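Aerobactin synthase IucA (Klebsiella pneumoniae subsp. pneumoniae, PDB 5JM8) is an ATP- and magnesium-binding NIS synthetase that probably joins citrate to acetyl-hydroxylysine during assembly of the siderophore aerobactin. Local coordinates at residues F19-V24 with Q61-E66; S193-L198 with Q326-A331; P175-R180 with L226-G231; A307-W312 with A458-T463. All coordinates share one frame; numbering follows the deposited sequence.

Interaction 1: residues F19-V24 with Q61-E66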
loop_
_atom_site.group_PDB
_atom_site.type_symbol
_atom_site.label_atom_id
_atom_site.label_comp_id
_atom_site.label_asym_id
_atom_site.label_seq_id
_atom_site.Cartn_x
_atom_site.Cartn_y
_atom_site.Cartn_z
ATOM N N PHE A 19 36.200 21.320 1.961
ATOM C CA PHE A 19 37.064 22.487 2.077
ATOM C C PHE A 19 38.354 22.259 1.302
ATOM O O PHE A 19 38.778 23.107 0.517
ATOM C CB PHE A 19 37.360 22.782 3.553
ATOM C CG PHE A 19 38.319 23.919 3.772
ATOM C CD1 PHE A 19 39.687 23.699 3.795
ATOM C CD2 PHE A 19 37.851 25.209 3.963
ATOM C CE1 PHE A 19 40.568 24.742 3.998
ATOM C CE2 PHE A 19 38.729 26.258 4.168
ATOM C CZ PHE A 19 40.088 26.025 4.185
ATOM N N LEU A 20 38.956 21.094 1.510
ATOM C CA LEU A 20 40.262 20.790 0.938
ATOM C C LEU A 20 40.197 20.511 -0.565
ATOM O O LEU A 20 41.000 21.047 -1.325
ATOM C CB LEU A 20 40.886 19.596 1.664
ATOM C CG LEU A 20 41.184 19.817 3.151
ATOM C CD1 LEU A 20 41.629 18.524 3.815
ATOM C CD2 LEU A 20 42.234 20.900 3.348
ATOM N N ASN A 21 39.249 19.682 -0.995
ATOM C CA ASN A 21 39.108 19.367 -2.419
ATOM C C ASN A 21 38.738 20.602 -3.226
ATOM O O ASN A 21 39.205 20.786 -4.352
ATOM C CB ASN A 21 38.054 18.280 -2.639
ATOM C CG ASN A 21 38.530 16.907 -2.208
ATOM O OD1 ASN A 21 39.616 16.761 -1.645
ATOM N ND2 ASN A 21 37.711 15.891 -2.459
ATOM N N SER A 22 37.887 21.443 -2.647
ATOM C CA SER A 22 37.528 22.708 -3.270
ATOM C C SER A 22 38.784 23.555 -3.477
ATOM O O SER A 22 38.982 24.140 -4.542
ATOM C CB SER A 22 36.507 23.461 -2.415
ATOM O OG SER A 22 36.057 24.627 -3.074
ATOM N N LEU A 23 39.635 23.600 -2.457
ATOM C CA LEU A 23 40.886 24.350 -2.519
ATOM C C LEU A 23 41.859 23.766 -3.548
ATOM O O LEU A 23 42.429 24.498 -4.356
ATOM C CB LEU A 23 41.549 24.382 -1.139
ATOM C CG LEU A 23 42.909 25.080 -1.034
ATOM C CD1 LEU A 23 42.790 26.566 -1.336
ATOM C CD2 LEU A 23 43.513 24.859 0.342
ATOM N N VAL A 24 42.046 22.451 -3.508
ATOM C CA VAL A 24 42.997 21.775 -4.388
ATOM C C VAL A 24 42.654 21.970 -5.867
ATOM O O VAL A 24 43.542 22.007 -6.719
ATOM C CB VAL A 24 43.056 20.262 -4.069
ATOM C CG1 VAL A 24 43.793 19.492 -5.161
ATOM C CG2 VAL A 24 43.725 20.035 -2.728
ATOM N N GLN A 61 39.623 15.579 -8.809
ATOM C CA GLN A 61 39.765 16.216 -7.500
ATOM C C GLN A 61 38.738 15.752 -6.458
ATOM O O GLN A 61 38.565 16.405 -5.428
ATOM C CB GLN A 61 39.691 17.738 -7.644
ATOM C CG GLN A 61 40.831 18.345 -8.453
ATOM C CD GLN A 61 40.518 18.490 -9.934
ATOM O OE1 GLN A 61 39.409 18.862 -10.319
ATOM N NE2 GLN A 61 41.508 18.210 -10.772
ATOM N N HIS A 62 38.059 14.639 -6.720
ATOM C CA HIS A 62 37.247 13.993 -5.691
ATOM C C HIS A 62 38.152 13.146 -4.794
ATOM O O HIS A 62 37.990 11.929 -4.707
ATOM C CB HIS A 62 36.150 13.114 -6.307
ATOM C CG HIS A 62 35.078 13.880 -7.021
ATOM N ND1 HIS A 62 35.174 14.234 -8.350
ATOM C CD2 HIS A 62 33.879 14.344 -6.596
ATOM C CE1 HIS A 62 34.084 14.890 -8.710
ATOM N NE2 HIS A 62 33.282 14.971 -7.664
ATOM N N HIS A 63 39.108 13.794 -4.133
ATOM C CA HIS A 63 40.090 13.088 -3.315
ATOM C C HIS A 63 39.509 12.605 -1.993
ATOM O O HIS A 63 38.530 13.159 -1.491
ATOM C CB HIS A 63 41.296 13.986 -3.019
ATOM C CG HIS A 63 41.949 14.548 -4.241
ATOM N ND1 HIS A 63 42.573 13.758 -5.182
ATOM C CD2 HIS A 63 42.086 15.824 -4.670
ATOM C CE1 HIS A 63 43.057 14.522 -6.144
ATOM N NE2 HIS A 63 42.776 15.781 -5.857
ATOM N N ARG A 64 40.135 11.572 -1.437
ATOM C CA ARG A 64 39.834 11.108 -0.091
ATOM C C ARG A 64 41.117 11.133 0.734
ATOM O O ARG A 64 42.047 10.367 0.473
ATOM C CB ARG A 64 39.229 9.700 -0.113
ATOM C CG ARG A 64 38.795 9.194 1.263
ATOM C CD ARG A 64 38.079 7.844 1.204
ATOM N NE ARG A 64 38.960 6.756 0.774
ATOM C CZ ARG A 64 38.997 6.243 -0.454
ATOM N NH1 ARG A 64 39.842 5.257 -0.727
ATOM N NH2 ARG A 64 38.196 6.700 -1.413
ATOM N N PHE A 65 41.166 12.032 1.713
ATOM C CA PHE A 65 42.306 12.128 2.616
ATOM C C PHE A 65 42.068 11.325 3.891
ATOM O O PHE A 65 40.948 11.263 4.405
ATOM C CB PHE A 65 42.592 13.591 2.984
ATOM C CG PHE A 65 43.043 14.444 1.829
ATOM C CD1 PHE A 65 43.548 13.878 0.668
ATOM C CD2 PHE A 65 42.964 15.823 1.911
ATOM C CE1 PHE A 65 43.958 14.674 -0.387
ATOM C CE2 PHE A 65 43.373 16.622 0.861
ATOM C CZ PHE A 65 43.870 16.047 -0.288
ATOM N N GLU A 66 43.135 10.711 4.393
ATOM C CA GLU A 66 43.121 10.059 5.695
ATOM C C GLU A 66 43.611 11.050 6.748
ATOM O O GLU A 66 44.664 11.664 6.589
ATOM C CB GLU A 66 43.991 8.800 5.680
ATOM C CG GLU A 66 44.064 8.077 7.014
ATOM C CD GLU A 66 44.833 6.772 6.933
ATOM O OE1 GLU A 66 45.165 6.341 5.806
ATOM O OE2 GLU A 66 45.109 6.176 7.996
#
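The polar part of this contact rests on one side chain, Asn21 of helix 14-26. Its CG stands anti to the carbonyl carbon (chi1 -73°), so the carboxamide reaches the turn that leads into strand 64-72. There ND2 donates to His63 O at 3.0 Å, almost straight at 175°; the acceptor lies in the amide plane and the donor on a lone pair of the carbonyl. Gln61 O is nearly as close to ND2, 3.1 Å, but the angle is poor; that oxygen instead takes a weak bond from His63 N across an inverse gamma turn centred on His62. Asn21 OD1 accepts from Gln17 NE2, so the amide is held at both ends.

Van der Waals packing flanks this bond. Leu20 CD1 makes an apolar contact with Phe65 CD2 at 3.6 Å, in the ring plane at its edge. Val24 CG1 approaches His63 NE2 at 3.9 Å, the two side chains crossing at about a right angle. His63 NE2 is buried here without a polar partner.

The helix thus leans on the start of one strand of the N-terminal five-stranded antiparallel sheet. Leu20 also touches Leu85 of helix 82-96, while His62 packs on helix 475-500.

Interaction 2: residues S193-L198 with Q326-A331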
loop_
_atom_site.group_PDB
_atom_site.type_symbol
_atom_site.label_atom_id
_atom_site.label_comp_id
_atom_site.label_asym_id
_atom_site.label_seq_id
_atom_site.Cartn_x
_atom_site.Cartn_y
_atom_site.Cartn_z
ATOM N N SER A 193 -0.707 32.182 -13.221
ATOM C CA SER A 193 -0.805 30.732 -13.358
ATOM C C SER A 193 -1.290 30.313 -14.743
ATOM O O SER A 193 -1.978 31.074 -15.425
ATOM C CB SER A 193 -1.740 30.163 -12.290
ATOM O OG SER A 193 -1.815 28.753 -12.383
ATOM N N LEU A 194 -0.922 29.097 -15.144
ATOM C CA LEU A 194 -1.373 28.514 -16.405
ATOM C C LEU A 194 -2.437 27.452 -16.154
ATOM O O LEU A 194 -2.547 26.928 -15.044
ATOM C CB LEU A 194 -0.197 27.899 -17.168
ATOM C CG LEU A 194 0.865 28.865 -17.696
ATOM C CD1 LEU A 194 1.979 28.098 -18.391
ATOM C CD2 LEU A 194 0.256 29.889 -18.643
ATOM N N HIS A 195 -3.225 27.154 -17.186
ATOM C CA HIS A 195 -4.255 26.117 -17.126
ATOM C C HIS A 195 -5.380 26.522 -16.177
ATOM O O HIS A 195 -6.545 26.593 -16.574
ATOM C CB HIS A 195 -3.641 24.780 -16.700
ATOM C CG HIS A 195 -2.348 24.470 -17.390
ATOM N ND1 HIS A 195 -2.247 24.352 -18.760
ATOM C CD2 HIS A 195 -1.102 24.265 -16.903
ATOM C CE1 HIS A 195 -0.995 24.082 -19.086
ATOM N NE2 HIS A 195 -0.280 24.023 -17.976
ATOM N N LEU A 196 -5.022 26.775 -14.922
ATOM C CA LEU A 196 -5.919 27.402 -13.963
ATOM C C LEU A 196 -5.449 28.832 -13.733
ATOM O O LEU A 196 -4.250 29.103 -13.790
ATOM C CB LEU A 196 -5.933 26.629 -12.643
ATOM C CG LEU A 196 -6.174 25.120 -12.704
ATOM C CD1 LEU A 196 -5.912 24.499 -11.340
ATOM C CD2 LEU A 196 -7.588 24.830 -13.170
ATOM N N ASN A 197 -6.377 29.753 -13.485
ATOM C CA ASN A 197 -5.989 31.108 -13.108
ATOM C C ASN A 197 -5.455 31.086 -11.678
ATOM O O ASN A 197 -5.498 30.048 -11.016
ATOM C CB ASN A 197 -7.162 32.095 -13.258
ATOM C CG ASN A 197 -8.330 31.792 -12.327
ATOM O OD1 ASN A 197 -8.158 31.258 -11.234
ATOM N ND2 ASN A 197 -9.530 32.153 -12.762
ATOM N N LEU A 198 -4.961 32.222 -11.199
ATOM C CA LEU A 198 -4.333 32.280 -9.883
ATOM C C LEU A 198 -5.304 31.919 -8.763
ATOM O O LEU A 198 -4.954 31.184 -7.840
ATOM C CB LEU A 198 -3.759 33.672 -9.632
ATOM C CG LEU A 198 -3.141 33.879 -8.248
ATOM C CD1 LEU A 198 -1.998 32.900 -8.007
ATOM C CD2 LEU A 198 -2.667 35.310 -8.100
ATOM N N GLN A 326 7.647 21.777 -14.645
ATOM C CA GLN A 326 7.292 23.148 -14.987
ATOM C C GLN A 326 6.833 23.941 -13.776
ATOM O O GLN A 326 5.976 23.494 -13.011
ATOM C CB GLN A 326 6.192 23.166 -16.049
ATOM C CG GLN A 326 6.585 22.536 -17.375
ATOM C CD GLN A 326 7.706 23.284 -18.071
ATOM O OE1 GLN A 326 7.987 24.441 -17.759
ATOM N NE2 GLN A 326 8.356 22.620 -19.018
ATOM N N GLU A 327 7.414 25.125 -13.618
ATOM C CA GLU A 327 6.988 26.069 -12.598
ATOM C C GLU A 327 6.006 27.057 -13.223
ATOM O O GLU A 327 6.345 28.213 -13.479
ATOM C CB GLU A 327 8.198 26.789 -12.001
ATOM C CG GLU A 327 9.225 25.840 -11.400
ATOM C CD GLU A 327 10.535 26.524 -11.059
ATOM O OE1 GLU A 327 10.560 27.771 -10.994
ATOM O OE2 GLU A 327 11.544 25.809 -10.870
ATOM N N ASP A 328 4.784 26.584 -13.463
ATOM C CA ASP A 328 3.805 27.316 -14.261
ATOM C C ASP A 328 2.863 28.162 -13.410
ATOM O O ASP A 328 1.747 28.473 -13.828
ATOM C CB ASP A 328 2.988 26.338 -15.116
ATOM C CG ASP A 328 2.309 25.257 -14.291
ATOM O OD1 ASP A 328 2.226 25.405 -13.054
ATOM O OD2 ASP A 328 1.852 24.256 -14.882
ATOM N N GLY A 329 3.310 28.529 -12.213
ATOM C CA GLY A 329 2.509 29.354 -11.330
ATOM C C GLY A 329 3.323 29.955 -10.205
ATOM O O GLY A 329 4.272 29.342 -9.715
ATOM N N TRP A 330 2.953 31.163 -9.798
ATOM C CA TRP A 330 3.617 31.834 -8.689
ATOM C C TRP A 330 2.695 32.868 -8.072
ATOM O O TRP A 330 1.740 33.321 -8.702
ATOM C CB TRP A 330 4.913 32.505 -9.147
ATOM C CG TRP A 330 4.708 33.636 -10.113
ATOM C CD1 TRP A 330 4.732 33.564 -11.475
ATOM C CD2 TRP A 330 4.455 35.010 -9.790
ATOM N NE1 TRP A 330 4.507 34.805 -12.020
ATOM C CE2 TRP A 330 4.334 35.710 -11.007
ATOM C CE3 TRP A 330 4.318 35.716 -8.591
ATOM C CZ2 TRP A 330 4.083 37.080 -11.060
ATOM C CZ3 TRP A 330 4.069 37.076 -8.645
ATOM C CH2 TRP A 330 3.954 37.743 -9.871
ATOM N N ALA A 331 2.990 33.243 -6.836
ATOM C CA ALA A 331 2.191 34.236 -6.147
ATOM C C ALA A 331 3.024 34.944 -5.090
ATOM O O ALA A 331 4.112 34.491 -4.733
ATOM C CB ALA A 331 0.971 33.585 -5.521
#
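The antiparallel pairing of strands 189-193 and 329-334 ends here in the non-hydrogen-bonded pair Ser193 and Gly329, with CA atoms 4.1 Å apart. Just beyond it Leu194 N donates to Asp328 O at 3.0 Å; the angle at hydrogen is a bent 142°, although the donor lies nearly along the C=O axis (174°). The same oxygen receives a CA-H...O contact from Ser193 CA at 3.4 Å.

Asp328 carries most of the side-chain contact. Its CG occupies the crowded position between backbone N and carbonyl carbon (chi1 56°). CB packs against Leu194 CD1 at 3.9 Å, and OD2 lies in the plane of the His195 ring, at its edge, 3.6 Å from CD2. Farther along, Leu198 CD1 rests on Ala331 CB at 3.9 Å. Ser193 OG, anti to its backbone N, donates to Leu196 O at 2.8 Å, linking two residues of the loop before helix 198-209.

Arg201 of that helix pairs with Asp328 OD1 and also bonds Ser193 OG, tying bridge and helix together. Because Asp328 OD2 lies near Glu350 OE2, the arginine probably offsets a repulsion that could otherwise raise the pKa of one carboxylate.

Interaction 3: residues P175-R180 with L226-G231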
loop_
_atom_site.group_PDB
_atom_site.type_symbol
_atom_site.label_atom_id
_atom_site.label_comp_id
_atom_site.label_asym_id
_atom_site.label_seq_id
_atom_site.Cartn_x
_atom_site.Cartn_y
_atom_site.Cartn_z
ATOM N N PRO A 175 13.359 16.336 8.587
ATOM C CA PRO A 175 12.146 16.788 9.263
ATOM C C PRO A 175 10.972 16.948 8.316
ATOM O O PRO A 175 11.117 16.792 7.105
ATOM C CB PRO A 175 12.559 18.143 9.822
ATOM C CG PRO A 175 13.463 18.678 8.763
ATOM C CD PRO A 175 14.200 17.481 8.189
ATOM N N HIS A 176 9.813 17.264 8.878
ATOM C CA HIS A 176 8.664 17.650 8.081
ATOM C C HIS A 176 7.764 18.557 8.905
ATOM O O HIS A 176 7.836 18.568 10.135
ATOM C CB HIS A 176 7.900 16.423 7.592
ATOM C CG HIS A 176 7.389 15.546 8.691
ATOM N ND1 HIS A 176 8.120 14.499 9.211
ATOM C CD2 HIS A 176 6.210 15.549 9.356
ATOM C CE1 HIS A 176 7.416 13.903 10.157
ATOM N NE2 HIS A 176 6.254 14.520 10.264
ATOM N N PHE A 177 6.933 19.335 8.224
ATOM C CA PHE A 177 6.052 20.274 8.902
ATOM C C PHE A 177 4.909 20.709 7.993
ATOM O O PHE A 177 5.067 20.745 6.774
ATOM C CB PHE A 177 6.841 21.497 9.370
ATOM C CG PHE A 177 7.630 22.162 8.279
ATOM C CD1 PHE A 177 7.010 23.011 7.377
ATOM C CD2 PHE A 177 8.992 21.941 8.156
ATOM C CE1 PHE A 177 7.729 23.623 6.373
ATOM C CE2 PHE A 177 9.718 22.553 7.152
ATOM C CZ PHE A 177 9.085 23.395 6.260
ATOM N N PRO A 178 3.751 21.042 8.585
ATOM C CA PRO A 178 2.671 21.585 7.759
ATOM C C PRO A 178 2.935 23.050 7.427
ATOM O O PRO A 178 3.678 23.708 8.156
ATOM C CB PRO A 178 1.441 21.422 8.648
ATOM C CG PRO A 178 1.976 21.563 10.025
ATOM C CD PRO A 178 3.367 20.974 10.006
ATOM N N LEU A 179 2.344 23.550 6.347
ATOM C CA LEU A 179 2.551 24.936 5.946
ATOM C C LEU A 179 1.866 25.902 6.898
ATOM O O LEU A 179 0.966 25.522 7.642
ATOM C CB LEU A 179 2.025 25.178 4.530
ATOM C CG LEU A 179 2.714 24.435 3.389
ATOM C CD1 LEU A 179 2.077 24.826 2.067
ATOM C CD2 LEU A 179 4.204 24.725 3.378
ATOM N N ARG A 180 2.309 27.155 6.864
ATOM C CA ARG A 180 1.606 28.243 7.522
ATOM C C ARG A 180 0.662 28.859 6.500
ATOM O O ARG A 180 0.963 28.863 5.307
ATOM C CB ARG A 180 2.587 29.280 8.063
ATOM C CG ARG A 180 1.943 30.391 8.864
ATOM C CD ARG A 180 3.004 31.295 9.455
ATOM N NE ARG A 180 2.443 32.339 10.306
ATOM C CZ ARG A 180 2.150 32.181 11.592
ATOM N NH1 ARG A 180 2.350 31.015 12.191
ATOM N NH2 ARG A 180 1.650 33.196 12.281
ATOM N N LEU A 226 2.425 29.837 3.172
ATOM C CA LEU A 226 3.703 30.425 3.571
ATOM C C LEU A 226 4.640 29.402 4.202
ATOM O O LEU A 226 4.200 28.397 4.757
ATOM C CB LEU A 226 3.483 31.570 4.564
ATOM C CG LEU A 226 3.106 32.939 3.994
ATOM C CD1 LEU A 226 1.607 33.073 3.851
ATOM C CD2 LEU A 226 3.663 34.046 4.870
ATOM N N HIS A 227 5.938 29.679 4.113
ATOM C CA HIS A 227 6.946 28.905 4.823
ATOM C C HIS A 227 6.872 29.299 6.297
ATOM O O HIS A 227 6.866 30.492 6.609
ATOM C CB HIS A 227 8.338 29.172 4.241
ATOM C CG HIS A 227 9.413 28.283 4.787
ATOM N ND1 HIS A 227 9.774 28.278 6.115
ATOM C CD2 HIS A 227 10.217 27.381 4.176
ATOM C CE1 HIS A 227 10.747 27.405 6.304
ATOM N NE2 HIS A 227 11.036 26.846 5.142
ATOM N N PRO A 228 6.799 28.309 7.210
ATOM C CA PRO A 228 6.593 28.629 8.630
ATOM C C PRO A 228 7.591 29.639 9.194
ATOM O O PRO A 228 7.229 30.426 10.064
ATOM C CB PRO A 228 6.760 27.272 9.319
ATOM C CG PRO A 228 6.380 26.284 8.290
ATOM C CD PRO A 228 6.858 26.853 6.987
ATOM N N TRP A 229 8.825 29.615 8.701
ATOM C CA TRP A 229 9.850 30.540 9.170
ATOM C C TRP A 229 9.710 31.917 8.514
ATOM O O TRP A 229 9.819 32.938 9.190
ATOM C CB TRP A 229 11.244 29.968 8.906
ATOM C CG TRP A 229 12.339 30.756 9.561
ATOM C CD1 TRP A 229 12.752 30.663 10.859
ATOM C CD2 TRP A 229 13.161 31.759 8.950
ATOM N NE1 TRP A 229 13.778 31.545 11.094
ATOM C CE2 TRP A 229 14.049 32.230 9.939
ATOM C CE3 TRP A 229 13.233 32.303 7.664
ATOM C CZ2 TRP A 229 14.996 33.220 9.682
ATOM C CZ3 TRP A 229 14.175 33.287 7.412
ATOM C CH2 TRP A 229 15.043 33.735 8.415
ATOM N N GLN A 230 9.474 31.948 7.205
ATOM C CA GLN A 230 9.249 33.212 6.504
ATOM C C GLN A 230 8.000 33.907 7.006
ATOM O O GLN A 230 7.997 35.119 7.218
ATOM C CB GLN A 230 9.114 32.993 4.998
ATOM C CG GLN A 230 10.425 32.862 4.267
ATOM C CD GLN A 230 11.215 34.155 4.236
ATOM O OE1 GLN A 230 12.337 34.218 4.735
ATOM N NE2 GLN A 230 10.639 35.189 3.636
ATOM N N GLY A 231 6.937 33.132 7.180
ATOM C CA GLY A 231 5.658 33.672 7.593
ATOM C C GLY A 231 5.730 34.397 8.919
ATOM O O GLY A 231 5.136 35.461 9.080
HETATM O O HOH W 1 4.636 28.692 11.574
#
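Arg180 of strand 177-185, paired with Leu226 at the end of strand 221-226, spans the contact with an extended side chain. Arg180 CB lies 3.8 Å from Leu226 O and next to Pro228 CA, over the first turn of the helix. CG stands anti to the backbone N (chi1 -175°), and the chain runs straight on to NE. CD comes to 4.0 Å from Gly231 CA, passing close over the bare glycine backbone. NE passes near the carbonyl carbon of Gly231. At the tip NH2 forms a salt bridge with Asp251 of strand 249-255, while NH1 has a weak link to a water that also lies near Pro228 O.

The backbone beneath is an antiparallel hydrogen-bonded pair. Arg180 N donates to Leu226 O at 3.1 Å, in the carbonyl plane; Leu226 N returns the bond to Arg180 O at 2.8 Å from above the plane of that carbonyl. Phe177, its CG in the crowded position (chi1 54°), sets CE1 3.4 Å from Pro228 CD. Its ring meets that of His227 obliquely, with centroids 5.6 Å apart.

His227 is the N-cap: its ND1 accepts from Trp229 N at 3.1 Å, with the donor in the ring plane. With ND1 accepting, His227 is probably the neutral tautomer with its proton on NE2. For Arg180, pairing with Asp251 would favour the charged guanidinium, whose aliphatic stem meanwhile packs along the helix start.

Interaction 4: residues A307-W312 with A458-T463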
loop_
_atom_site.group_PDB
_atom_site.type_symbol
_atom_site.label_atom_id
_atom_site.label_comp_id
_atom_site.label_asym_id
_atom_site.label_seq_id
_atom_site.Cartn_x
_atom_site.Cartn_y
_atom_site.Cartn_z
ATOM N N ALA A 307 6.395 25.582 -23.197
ATOM C CA ALA A 307 6.195 24.137 -23.189
ATOM C C ALA A 307 4.861 23.738 -23.813
ATOM O O ALA A 307 4.573 22.549 -23.968
ATOM C CB ALA A 307 6.289 23.601 -21.771
ATOM N N GLN A 308 4.053 24.731 -24.173
ATOM C CA GLN A 308 2.777 24.492 -24.841
ATOM C C GLN A 308 2.911 24.585 -26.360
ATOM O O GLN A 308 1.960 24.304 -27.093
ATOM C CB GLN A 308 1.725 25.490 -24.355
ATOM C CG GLN A 308 1.307 25.291 -22.911
ATOM C CD GLN A 308 0.646 23.945 -22.677
ATOM O OE1 GLN A 308 1.249 23.032 -22.113
ATOM N NE2 GLN A 308 -0.602 23.816 -23.113
ATOM N N THR A 309 4.093 24.976 -26.827
ATOM C CA THR A 309 4.337 25.121 -28.256
ATOM C C THR A 309 4.584 23.768 -28.905
ATOM O O THR A 309 4.886 22.786 -28.226
ATOM C CB THR A 309 5.537 26.038 -28.537
ATOM O OG1 THR A 309 6.734 25.445 -28.018
ATOM C CG2 THR A 309 5.326 27.402 -27.903
ATOM N N ASP A 310 4.457 23.727 -30.227
ATOM C CA ASP A 310 4.567 22.477 -30.964
ATOM C C ASP A 310 6.009 21.968 -31.025
ATOM O O ASP A 310 6.239 20.761 -31.087
ATOM C CB ASP A 310 4.015 22.649 -32.381
ATOM C CG ASP A 310 2.536 22.984 -32.395
ATOM O OD1 ASP A 310 1.813 22.533 -31.483
ATOM O OD2 ASP A 310 2.096 23.697 -33.321
ATOM N N ASP A 311 6.976 22.880 -31.018
ATOM C CA ASP A 311 8.383 22.484 -31.066
ATOM C C ASP A 311 8.823 21.831 -29.756
ATOM O O ASP A 311 9.626 20.898 -29.763
ATOM C CB ASP A 311 9.279 23.685 -31.377
ATOM C CG ASP A 311 9.248 24.077 -32.842
ATOM O OD1 ASP A 311 8.682 23.319 -33.658
ATOM O OD2 ASP A 311 9.808 25.141 -33.178
ATOM N N TRP A 312 8.309 22.328 -28.634
ATOM C CA TRP A 312 8.500 21.646 -27.359
ATOM C C TRP A 312 7.880 20.265 -27.445
ATOM O O TRP A 312 8.473 19.267 -27.039
ATOM C CB TRP A 312 7.863 22.417 -26.205
ATOM C CG TRP A 312 8.015 21.710 -24.896
ATOM C CD1 TRP A 312 7.272 20.660 -24.436
ATOM C CD2 TRP A 312 8.975 21.999 -23.875
ATOM N NE1 TRP A 312 7.713 20.277 -23.194
ATOM C CE2 TRP A 312 8.757 21.084 -22.825
ATOM C CE3 TRP A 312 9.999 22.943 -23.745
ATOM C CZ2 TRP A 312 9.522 21.086 -21.663
ATOM C CZ3 TRP A 312 10.758 22.943 -22.591
ATOM C CH2 TRP A 312 10.516 22.020 -21.564
ATOM N N ALA A 458 15.557 31.901 -30.947
ATOM C CA ALA A 458 14.855 33.177 -31.055
ATOM C C ALA A 458 13.531 33.089 -31.815
ATOM O O ALA A 458 12.531 33.664 -31.388
ATOM C CB ALA A 458 15.759 34.200 -31.715
ATOM N N GLY A 459 13.522 32.373 -32.935
ATOM C CA GLY A 459 12.325 32.262 -33.752
ATOM C C GLY A 459 11.220 31.508 -33.038
ATOM O O GLY A 459 10.035 31.708 -33.305
ATOM N N TRP A 460 11.620 30.635 -32.122
ATOM C CA TRP A 460 10.684 29.829 -31.352
ATOM C C TRP A 460 10.079 30.652 -30.216
ATOM O O TRP A 460 8.889 30.543 -29.917
ATOM C CB TRP A 460 11.397 28.595 -30.807
ATOM C CG TRP A 460 10.523 27.636 -30.073
ATOM C CD1 TRP A 460 9.177 27.471 -30.213
ATOM C CD2 TRP A 460 10.942 26.700 -29.075
ATOM N NE1 TRP A 460 8.731 26.487 -29.363
ATOM C CE2 TRP A 460 9.798 25.999 -28.655
ATOM C CE3 TRP A 460 12.176 26.389 -28.496
ATOM C CZ2 TRP A 460 9.849 25.004 -27.683
ATOM C CZ3 TRP A 460 12.226 25.402 -27.531
ATOM C CH2 TRP A 460 11.070 24.720 -27.135
ATOM N N LEU A 461 10.911 31.481 -29.589
ATOM C CA LEU A 461 10.458 32.378 -28.530
ATOM C C LEU A 461 9.519 33.451 -29.075
ATOM O O LEU A 461 8.668 33.964 -28.348
ATOM C CB LEU A 461 11.652 33.039 -27.838
ATOM C CG LEU A 461 12.284 32.283 -26.664
ATOM C CD1 LEU A 461 12.816 30.922 -27.087
ATOM C CD2 LEU A 461 13.385 33.123 -26.025
ATOM N N ASP A 462 9.684 33.790 -30.352
ATOM C CA ASP A 462 8.802 34.744 -31.023
ATOM C C ASP A 462 7.356 34.270 -30.973
ATOM O O ASP A 462 6.430 35.075 -30.854
ATOM C CB ASP A 462 9.214 34.940 -32.487
ATOM C CG ASP A 462 10.205 36.076 -32.685
ATOM O OD1 ASP A 462 10.242 37.009 -31.856
ATOM O OD2 ASP A 462 10.937 36.041 -33.696
ATOM N N THR A 463 7.175 32.956 -31.073
ATOM C CA THR A 463 5.848 32.357 -31.148
ATOM C C THR A 463 5.026 32.647 -29.895
ATOM O O THR A 463 3.795 32.649 -29.944
ATOM C CB THR A 463 5.936 30.834 -31.352
ATOM O OG1 THR A 463 6.608 30.234 -30.239
ATOM C CG2 THR A 463 6.694 30.511 -32.628
#
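Ala307 CB sits over the centre of the Trp312 ring, 3.6 Å above its plane, and so backs that indole from within its own segment. Thr309, at the N-cap position of helix 310-318, carries the polar contact. Its OG1 sits in the crowded position between backbone N and carbonyl carbon and accepts from Trp460 NE1 at 2.6 Å. The angle at the hydrogen is a bent 138°, yet the oxygen lies near the indole plane, 12° out of it, at the ring edge. Leu306 O is a further partner of this hydroxyl. Thr309 CG2 reaches Thr463 OG1 at 3.9 Å; that hydroxyl makes a very short bond to Trp460 O, which also accepts from Thr463 N.

Asp311 turns its CB over one face of Trp460, a CH-pi contact 3.7 Å from the centroid of the five-membered ring and 23° off its normal. Trp312 meets another part of the same indole's edge: its CB lies 3.6 Å from Trp460 CZ2, in the plane of the indole, and its own ring receives Trp460 CH2 at the edge.

Trp460 is therefore inserted from helix 458-462 against the first turn of helix 310-318, anchored at its N-H and packed on one face. Leu306 of helix 294-306 also touches Trp460, and Leu303 of the same helix touches Trp312, so three helices meet at this pair of indoles.

In the fold
From the N terminus, interaction 1 closes a short loop of 36 residues, tying helix 14-26 to the N-terminal antiparallel sheet before any other contact opens. Interaction 3 comes next, joining strand 177-185 to the start of helix 228-235. Interaction 2 opens at 193-198, inside that loop, and closes only at 326-331, so the two cross; their nearest atoms remain about 9 Å apart. Interaction 4 opens at 307-312, before interaction 2 has closed, and crosses it in turn, binding the IucA/IucC family region to the FhuF-like one. Interactions 2 and 4 touch, with Gln326 packing on Trp312 and Ala307. Interaction 1 lies across the chain's centre from the other three.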